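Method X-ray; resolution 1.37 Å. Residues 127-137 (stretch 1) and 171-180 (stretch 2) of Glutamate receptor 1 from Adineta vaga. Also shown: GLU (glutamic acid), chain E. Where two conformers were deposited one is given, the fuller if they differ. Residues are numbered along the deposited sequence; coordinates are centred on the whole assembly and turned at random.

Stretch 1, residues 127-137: KIPYNRIGIRI
Stretch 2 (171-180) AGIIDVSFMD

The apolar centre of this contact is a line of aliphatic side chains from stretch 1 laid against V176 and F178. I133 (chi1 m, chi2 t) has its CA-to-CB bond directed away overall, yet its CG1 lies 3.8 Å from V176 CG2. I128, also m,t, points toward stretch 2, and its CD1 touches both methyls of the valine (chi1 m), 3.8 Å from V176 CG1 and 4.0 Å from V176 CG2, so V176 packs against both isoleucines. One step on, I135 adopts m,m, which carries CD1 over the face of the F178 ring (chi1 m, chi2 -18°): I135 CD1 lies 3.5 Å from F178 CD2 and 3.9 Å from the ring centroid, 30° off the normal, a CH-pi contact. Branched aliphatic chains suit these buried places, filling space without polar groups to satisfy.

G134 lies beside this cluster with phi/psi -88/135, and its CA is 3.8 Å from I174 CD1. I174 holds the less common chi1 p, with chi2 t, and its CD1 occupies the space where a CB on residue 134 would project: an ideal CB would be 2.5 Å from I174 CD1, a clash. Glycine therefore fits here by lacking a side chain.

The backbones run in broadly similar directions, strands 134-136 and 177-180 making an angle of 39° with a closest approach of 5.8 Å. The register pairs R132 with I174 (CA to CA 4.3 Å), I133 with V176 (5.2 Å) and G134 with S177 (4.8 Å). A single beta bridge joins I133 and V176: G134 N donates to V176 O at 2.9 Å, while V176 N makes a weak bond to R132 O at 3.4 Å. R132 O also accepts from D175 N at 2.9 Å. Beyond the bridge a side chain takes over, as S177 OG (chi1 t) donates to G134 O at 2.7 Å; F178 N, buried by the contact, finds no partner.

Before the strand, residues 130-132 form a 3-10 segment, with R132 N bonded to P129 O at 3.0 Å and I133 N to Y130 O at 3.0 Å. At this polar edge R132 (m,t,p, chi4 89°) reaches out to D175 (chi1 m). R132 NE to D175 OD2 and R132 NH2 to D175 OD1, both 2.9 Å, make a two-pronged salt bridge. R132 NH2 also donates to G172 O at 2.7 Å. G172 ends a helix in a Schellman motif, and its phi/psi of 75/22 favours glycine. Water 2 links N131 O (2.6 Å) to I173 O (2.8 Å).

At the other end R136 (m,t,m, chi4 152°) uses R136 NH2 to donate to F178 O at 2.9 Å and to GLU OE2 of the bound glutamate at 2.8 Å. Water 4 accepts from R136 N at 2.9 Å and R136 NE at 3.0 Å, and donates to S177 OG at 3.0 Å. D180 N donates to the same GLU OE2 at 3.1 Å, and D180 OD2 accepts from GLU N at 2.8 Å, so both stretches hold the ligand.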

# COMPACT_ATOMS: atom_id res chain seq x y z
N LYS A 127 20.54 5.48 24.52
CA LYS A 127 20.95 6.87 24.72
C LYS A 127 19.85 7.61 25.46
O LYS A 127 20.10 8.58 26.17
CB LYS A 127 21.24 7.59 23.38
CG LYS A 127 21.80 9.03 23.56
CD LYS A 127 22.14 9.72 22.23
CE LYS A 127 22.97 11.02 22.46
NZ LYS A 127 23.37 11.72 21.19
N ILE A 128 18.63 7.13 25.25
CA ILE A 128 17.41 7.70 25.83
C ILE A 128 16.86 6.60 26.74
O ILE A 128 16.61 5.49 26.27
CB ILE A 128 16.34 7.99 24.73
CG1 ILE A 128 16.94 8.86 23.62
CG2 ILE A 128 15.12 8.66 25.34
CD1 ILE A 128 15.91 9.35 22.63
N PRO A 129 16.68 6.90 28.05
CA PRO A 129 16.00 5.91 28.89
C PRO A 129 14.62 5.63 28.30
O PRO A 129 14.09 6.50 27.63
CB PRO A 129 15.84 6.62 30.24
CG PRO A 129 16.83 7.78 30.20
CD PRO A 129 16.92 8.17 28.76
N TYR A 130 14.06 4.45 28.57
CA TYR A 130 12.73 4.10 28.08
C TYR A 130 11.68 5.13 28.44
O TYR A 130 10.81 5.45 27.60
CB TYR A 130 12.30 2.76 28.65
CG TYR A 130 13.20 1.60 28.27
CD1 TYR A 130 13.38 1.23 26.95
CD2 TYR A 130 13.90 0.90 29.25
CE1 TYR A 130 14.19 0.16 26.61
CE2 TYR A 130 14.72 -0.18 28.92
CZ TYR A 130 14.86 -0.53 27.58
OH TYR A 130 15.66 -1.59 27.21
N ASN A 131 11.71 5.65 29.67
CA ASN A 131 10.72 6.63 30.10
C ASN A 131 10.87 8.04 29.50
O ASN A 131 10.08 8.97 29.82
CB ASN A 131 10.69 6.79 31.56
CG ASN A 131 9.38 7.36 32.04
OD1 ASN A 131 8.32 6.94 31.62
ND2 ASN A 131 9.45 8.23 32.98
N ARG A 132 11.90 8.24 28.67
CA ARG A 132 11.94 9.46 27.88
C ARG A 132 11.50 9.29 26.43
O ARG A 132 11.58 10.23 25.63
CB ARG A 132 13.31 10.09 28.01
CG ARG A 132 13.56 10.51 29.49
CD ARG A 132 14.66 11.52 29.79
NE ARG A 132 14.43 12.77 29.06
CZ ARG A 132 13.71 13.82 29.47
NH1 ARG A 132 13.14 13.88 30.64
NH2 ARG A 132 13.56 14.85 28.64
N ILE A 133 11.01 8.08 26.14
CA ILE A 133 10.29 7.85 24.89
C ILE A 133 8.76 7.88 25.13
O ILE A 133 8.24 7.00 25.79
CB ILE A 133 10.74 6.51 24.29
CG1 ILE A 133 12.27 6.46 24.14
CG2 ILE A 133 10.01 6.25 22.95
CD1 ILE A 133 12.78 5.08 23.86
N GLY A 134 8.04 8.91 24.65
CA GLY A 134 6.59 8.99 24.84
C GLY A 134 5.86 8.26 23.72
O GLY A 134 6.24 8.34 22.56
N ILE A 135 4.85 7.48 24.10
CA ILE A 135 4.05 6.74 23.14
C ILE A 135 2.56 6.93 23.43
O ILE A 135 2.11 6.72 24.53
CB ILE A 135 4.41 5.23 23.16
CG1 ILE A 135 5.87 4.96 22.73
CG2 ILE A 135 3.40 4.43 22.28
CD1 ILE A 135 6.20 5.12 21.30
N ARG A 136 1.80 7.33 22.41
CA ARG A 136 0.34 7.40 22.52
C ARG A 136 -0.29 6.01 22.57
O ARG A 136 -0.18 5.19 21.65
CB ARG A 136 -0.24 8.20 21.36
CG ARG A 136 0.08 9.68 21.43
CD ARG A 136 -0.28 10.38 20.13
NE ARG A 136 0.68 10.01 19.08
CZ ARG A 136 0.46 9.96 17.79
NH1 ARG A 136 -0.78 10.19 17.32
NH2 ARG A 136 1.45 9.70 16.96
N ILE A 137 -0.94 5.74 23.69
CA ILE A 137 -1.62 4.48 23.89
C ILE A 137 -2.65 4.23 22.77
O ILE A 137 -3.35 5.13 22.33
CB ILE A 137 -2.28 4.51 25.30
CG1 ILE A 137 -1.24 4.58 26.44
CG2 ILE A 137 -3.25 3.37 25.45
CD1 ILE A 137 -0.40 3.39 26.57
N ALA A 171 7.89 20.60 27.03
CA ALA A 171 8.17 20.81 28.45
C ALA A 171 9.38 20.04 28.93
O ALA A 171 9.76 20.18 30.10
CB ALA A 171 6.95 20.46 29.29
N GLY A 172 10.01 19.29 28.05
CA GLY A 172 11.21 18.53 28.37
C GLY A 172 10.98 17.28 29.19
O GLY A 172 11.91 16.72 29.79
N ILE A 173 9.74 16.76 29.17
CA ILE A 173 9.42 15.56 29.93
C ILE A 173 9.82 14.31 29.14
O ILE A 173 10.20 13.29 29.71
CB ILE A 173 7.92 15.48 30.20
CG1 ILE A 173 7.50 16.64 31.09
CG2 ILE A 173 7.55 14.17 30.87
CD1 ILE A 173 6.00 16.85 31.15
N ILE A 174 9.65 14.37 27.82
CA ILE A 174 10.18 13.31 26.96
C ILE A 174 11.11 13.90 25.92
O ILE A 174 11.08 15.13 25.65
CB ILE A 174 9.01 12.53 26.26
CG1 ILE A 174 8.10 13.50 25.48
CG2 ILE A 174 8.23 11.77 27.32
CD1 ILE A 174 6.93 12.77 24.72
N ASP A 175 11.94 13.07 25.33
CA ASP A 175 12.84 13.53 24.27
C ASP A 175 12.34 13.19 22.88
O ASP A 175 12.71 13.87 21.92
CB ASP A 175 14.25 12.94 24.47
CG ASP A 175 14.93 13.46 25.73
OD1 ASP A 175 14.79 14.67 26.02
OD2 ASP A 175 15.52 12.60 26.43
N VAL A 176 11.55 12.11 22.74
CA VAL A 176 11.06 11.69 21.43
C VAL A 176 9.67 11.11 21.58
O VAL A 176 9.26 10.64 22.64
CB VAL A 176 11.97 10.63 20.77
CG1 VAL A 176 13.35 11.16 20.47
CG2 VAL A 176 12.05 9.37 21.65
N SER A 177 8.92 11.13 20.48
CA SER A 177 7.77 10.24 20.31
C SER A 177 7.76 9.76 18.86
O SER A 177 8.70 10.06 18.09
CB SER A 177 6.47 10.96 20.67
OG SER A 177 5.37 10.04 20.72
N PHE A 178 6.74 8.97 18.48
CA PHE A 178 6.57 8.47 17.11
C PHE A 178 5.28 9.08 16.58
O PHE A 178 4.31 9.29 17.33
CB PHE A 178 6.34 6.95 17.09
CG PHE A 178 7.46 6.10 17.64
CD1 PHE A 178 8.74 6.59 17.77
CD2 PHE A 178 7.21 4.78 18.00
CE1 PHE A 178 9.75 5.79 18.26
CE2 PHE A 178 8.21 3.97 18.47
CZ PHE A 178 9.48 4.48 18.61
N MET A 179 5.26 9.35 15.29
CA MET A 179 4.08 9.93 14.64
C MET A 179 4.06 9.56 13.18
O MET A 179 5.10 9.48 12.54
CB MET A 179 4.07 11.43 14.84
CG MET A 179 2.82 12.09 14.37
SD MET A 179 2.84 13.88 14.83
CE MET A 179 1.19 14.36 14.24
N ASP A 180 2.89 9.24 12.65
CA ASP A 180 2.74 8.99 11.23
C ASP A 180 3.32 10.14 10.42
O ASP A 180 3.15 11.31 10.77
CB ASP A 180 1.28 8.88 10.85
CG ASP A 180 0.59 7.63 11.36
OD1 ASP A 180 1.28 6.60 11.65
OD2 ASP A 180 -0.66 7.71 11.40
N GLU E . -2.40 5.78 12.32
CA GLU E . -2.21 5.52 13.75
C GLU E . -3.05 4.33 14.19
O GLU E . -3.95 3.91 13.42
CB GLU E . -2.56 6.73 14.62
CG GLU E . -1.80 8.03 14.32
CD GLU E . -0.32 8.03 14.69
OE1 GLU E . 0.13 7.07 15.31
OE2 GLU E . 0.37 9.05 14.41
OXT GLU E . -2.81 3.80 15.30
O HOH W 1 17.69 10.78 27.19
O HOH W 2 10.30 11.03 31.37
O HOH W 3 12.18 15.41 32.47
O HOH W 4 3.02 8.38 19.96